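Local structure of 3-ketosteroid-delta4-5alpha-dehydrogenase (Rhodococcus jostii, 4AT2) at residues S74-A79 with L204-V209. The protein catalyses the introduction of a C4-C5 double bond into 3-keto-(5alpha)-steroids, with flavin-adenine dinucleotide as cofactor, in bacterial steroid catabolism. Numbering follows the deposited sequence.
With FAD (flavin-adenine dinucleotide), chain D.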
loop_
_atom_site.group_PDB
_atom_site.type_symbol
_atom_site.label_atom_id
_atom_site.label_comp_id
_atom_site.label_asym_id
_atom_site.label_seq_id
_atom_site.Cartn_x
_atom_site.Cartn_y
_atom_site.Cartn_z
ATOM N N SER A 74 9.342 -32.059 2.790
ATOM C CA SER A 74 9.504 -33.472 2.444
ATOM C C SER A 74 8.456 -33.983 1.451
ATOM O O SER A 74 8.523 -35.131 1.013
ATOM C CB SER A 74 9.489 -34.330 3.711
ATOM O OG SER A 74 8.249 -34.182 4.369
ATOM N N GLY A 75 7.496 -33.136 1.086
ATOM C CA GLY A 75 6.441 -33.548 0.170
ATOM C C GLY A 75 5.778 -32.413 -0.584
ATOM O O GLY A 75 6.012 -31.233 -0.295
ATOM N N TRP A 76 4.949 -32.776 -1.561
ATOM C CA TRP A 76 4.259 -31.774 -2.377
ATOM C C TRP A 76 3.029 -31.226 -1.716
ATOM O O TRP A 76 2.528 -31.789 -0.743
ATOM C CB TRP A 76 3.927 -32.319 -3.765
ATOM C CG TRP A 76 3.147 -33.617 -3.780
ATOM C CD1 TRP A 76 3.650 -34.899 -3.987
ATOM C CD2 TRP A 76 1.696 -33.802 -3.610
ATOM N NE1 TRP A 76 2.647 -35.833 -3.954
ATOM C CE2 TRP A 76 1.448 -35.244 -3.737
ATOM C CE3 TRP A 76 0.616 -32.951 -3.382
ATOM C CZ2 TRP A 76 0.174 -35.788 -3.626
ATOM C CZ3 TRP A 76 -0.667 -33.513 -3.273
ATOM C CH2 TRP A 76 -0.878 -34.902 -3.388
ATOM N N GLY A 77 2.543 -30.097 -2.228
ATOM C CA GLY A 77 1.259 -29.560 -1.794
ATOM C C GLY A 77 1.283 -28.104 -1.375
ATOM O O GLY A 77 0.404 -27.330 -1.774
ATOM N N GLY A 78 2.275 -27.740 -0.558
ATOM C CA GLY A 78 2.411 -26.371 -0.030
ATOM C C GLY A 78 1.143 -25.883 0.647
ATOM O O GLY A 78 0.401 -26.670 1.242
ATOM N N ALA A 79 0.894 -24.579 0.555
ATOM C CA ALA A 79 -0.353 -23.979 1.036
ATOM C C ALA A 79 -1.543 -24.471 0.223
ATOM O O ALA A 79 -2.667 -24.530 0.724
ATOM C CB ALA A 79 -0.272 -22.458 0.961
ATOM N N LEU A 204 -7.436 -30.381 -5.882
ATOM C CA LEU A 204 -6.841 -29.735 -7.039
ATOM C C LEU A 204 -5.434 -30.302 -7.242
ATOM O O LEU A 204 -5.085 -30.713 -8.350
ATOM C CB LEU A 204 -6.798 -28.214 -6.870
ATOM C CG LEU A 204 -6.003 -27.398 -7.897
ATOM C CD1 LEU A 204 -6.512 -27.597 -9.323
ATOM C CD2 LEU A 204 -6.030 -25.926 -7.515
ATOM N N MET A 205 -4.647 -30.341 -6.166
ATOM C CA MET A 205 -3.248 -30.780 -6.238
ATOM C C MET A 205 -3.050 -32.230 -6.669
ATOM O O MET A 205 -2.208 -32.512 -7.519
ATOM C CB MET A 205 -2.546 -30.589 -4.890
ATOM C CG MET A 205 -2.032 -29.193 -4.621
ATOM S SD MET A 205 -0.944 -28.522 -5.903
ATOM C CE MET A 205 0.526 -29.510 -5.728
ATOM N N LYS A 206 -3.797 -33.148 -6.055
ATOM C CA LYS A 206 -3.575 -34.586 -6.250
ATOM C C LYS A 206 -3.670 -35.025 -7.725
ATOM O O LYS A 206 -2.729 -35.646 -8.229
ATOM C CB LYS A 206 -4.501 -35.412 -5.339
ATOM C CG LYS A 206 -4.299 -36.916 -5.441
ATOM C CD LYS A 206 -5.233 -37.622 -4.474
ATOM C CE LYS A 206 -4.890 -39.096 -4.332
ATOM N NZ LYS A 206 -5.790 -39.936 -5.165
ATOM N N PRO A 207 -4.782 -34.696 -8.427
ATOM C CA PRO A 207 -4.839 -35.068 -9.855
ATOM C C PRO A 207 -3.737 -34.437 -10.715
ATOM O O PRO A 207 -3.261 -35.070 -11.657
ATOM C CB PRO A 207 -6.212 -34.556 -10.317
ATOM C CG PRO A 207 -6.999 -34.334 -9.075
ATOM C CD PRO A 207 -6.021 -34.026 -7.980
ATOM N N LEU A 208 -3.337 -33.210 -10.392
ATOM C CA LEU A 208 -2.260 -32.539 -11.134
ATOM C C LEU A 208 -0.916 -33.233 -10.894
ATOM O O LEU A 208 -0.128 -33.424 -11.825
ATOM C CB LEU A 208 -2.188 -31.046 -10.774
ATOM C CG LEU A 208 -3.421 -30.197 -11.138
ATOM C CD1 LEU A 208 -3.157 -28.715 -10.898
ATOM C CD2 LEU A 208 -3.849 -30.386 -12.580
ATOM N N VAL A 209 -0.674 -33.635 -9.650
ATOM C CA VAL A 209 0.544 -34.365 -9.309
ATOM C C VAL A 209 0.585 -35.707 -10.049
ATOM O O VAL A 209 1.606 -36.063 -10.643
ATOM C CB VAL A 209 0.695 -34.538 -7.778
ATOM C CG1 VAL A 209 1.779 -35.558 -7.444
ATOM C CG2 VAL A 209 1.021 -33.192 -7.138
HETATM P PA FAD D . 2.300 -23.061 -2.413
HETATM O O1A FAD D . 1.121 -23.846 -2.837
HETATM O O2A FAD D . 2.492 -22.785 -0.981
HETATM O O5B FAD D . 3.607 -23.796 -2.975
HETATM C C5B FAD D . 4.909 -23.239 -2.772
HETATM C C4B FAD D . 5.897 -24.388 -2.506
HETATM O O4B FAD D . 7.201 -23.768 -2.480
HETATM C C3B FAD D . 5.656 -24.979 -1.111
HETATM O O3B FAD D . 5.529 -26.419 -1.220
HETATM C C2B FAD D . 6.896 -24.562 -0.314
HETATM O O2B FAD D . 7.253 -25.584 0.653
HETATM C C1B FAD D . 7.949 -24.433 -1.414
HETATM N N9A FAD D . 9.080 -23.546 -1.065
HETATM C C8A FAD D . 9.082 -22.443 -0.306
HETATM N N7A FAD D . 10.323 -21.961 -0.277
HETATM C C5A FAD D . 11.104 -22.756 -1.034
HETATM C C6A FAD D . 12.420 -22.753 -1.358
HETATM N N6A FAD D . 13.202 -21.783 -0.885
HETATM N N1A FAD D . 12.958 -23.698 -2.148
HETATM C C2A FAD D . 12.161 -24.709 -2.665
HETATM N N3A FAD D . 10.812 -24.708 -2.324
HETATM C C4A FAD D . 10.322 -23.732 -1.515
HETATM N N1 FAD D . -6.558 -19.348 -2.324
HETATM C C2 FAD D . -7.491 -19.635 -3.304
HETATM O O2 FAD D . -7.353 -19.151 -4.419
HETATM N N3 FAD D . -8.578 -20.474 -3.020
HETATM C C4 FAD D . -8.750 -20.994 -1.736
HETATM O O4 FAD D . -9.727 -21.716 -1.520
HETATM C C4X FAD D . -7.809 -20.697 -0.743
HETATM N N5 FAD D . -7.955 -21.167 0.520
HETATM C C5X FAD D . -7.172 -20.680 1.503
HETATM C C6 FAD D . -7.471 -20.954 2.841
HETATM C C7 FAD D . -6.657 -20.469 3.868
HETATM C C7M FAD D . -7.007 -20.777 5.199
HETATM C C8 FAD D . -5.527 -19.684 3.555
HETATM C C8M FAD D . -4.659 -19.169 4.540
HETATM C C9 FAD D . -5.226 -19.424 2.217
HETATM C C9A FAD D . -6.056 -19.898 1.190
HETATM N N10 FAD D . -5.789 -19.619 -0.109
HETATM C C10 FAD D . -6.718 -19.879 -1.040
HETATM C "C1'" FAD D . -4.471 -19.105 -0.566
HETATM C "C2'" FAD D . -3.704 -20.219 -1.295
HETATM O "O2'" FAD D . -3.689 -21.343 -0.414
HETATM C "C3'" FAD D . -2.263 -19.785 -1.609
HETATM O "O3'" FAD D . -2.177 -18.384 -1.924
HETATM C "C4'" FAD D . -1.718 -20.616 -2.782
HETATM O "O4'" FAD D . -1.820 -22.005 -2.433
HETATM C "C5'" FAD D . -0.253 -20.268 -3.057
HETATM O "O5'" FAD D . 0.181 -21.010 -4.213
HETATM P P FAD D . 1.751 -21.114 -4.561
HETATM O O1P FAD D . 2.323 -19.778 -4.754
HETATM O O2P FAD D . 1.902 -22.159 -5.629
HETATM O O3P FAD D . 2.375 -21.593 -3.133
#
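Val209 lies over one face of the Trp76 indole with both methyls. Val209 CG1 makes a CH-pi contact with the five-membered ring of Trp76, 3.8 Å from its centroid and 20° off the normal. Val209 CG2 sits near the ring fusion, 3.6 Å from Trp76 CD2. The six-membered ring runs on beside Met205, whose CB is 3.8 Å from Trp76 CZ3. Trp76 CH2 reaches the backbone of the helix, 3.9 Å from Lys206 CA. With chi1 at 54°, Trp76 CG sits between the backbone N and the carbonyl carbon, and the indole extends toward the helix. The Met205 chain bends at chi2 and chi3, and its CE ends 4.0 Å from Gly77 CA. No hydrogen bond crosses the contact. Replacing Trp76 by an alanine is likely to leave the Val209 methyls and Met205 CB without their aromatic partner and to open a gap beside the helix. Past Gly77 the loop turns to the cofactor, where Ala79 N donates a 2.9 Å hydrogen bond to FAD O2A. The loop follows strand 67-70 of a parallel sheet, consistent with a Rossmann-type dinucleotide-binding fold. It packs on helix 202-214, whose Met205 and Leu208 also touch Val54 of helix 51-62, while Leu204 and Leu208 meet helix 132-141.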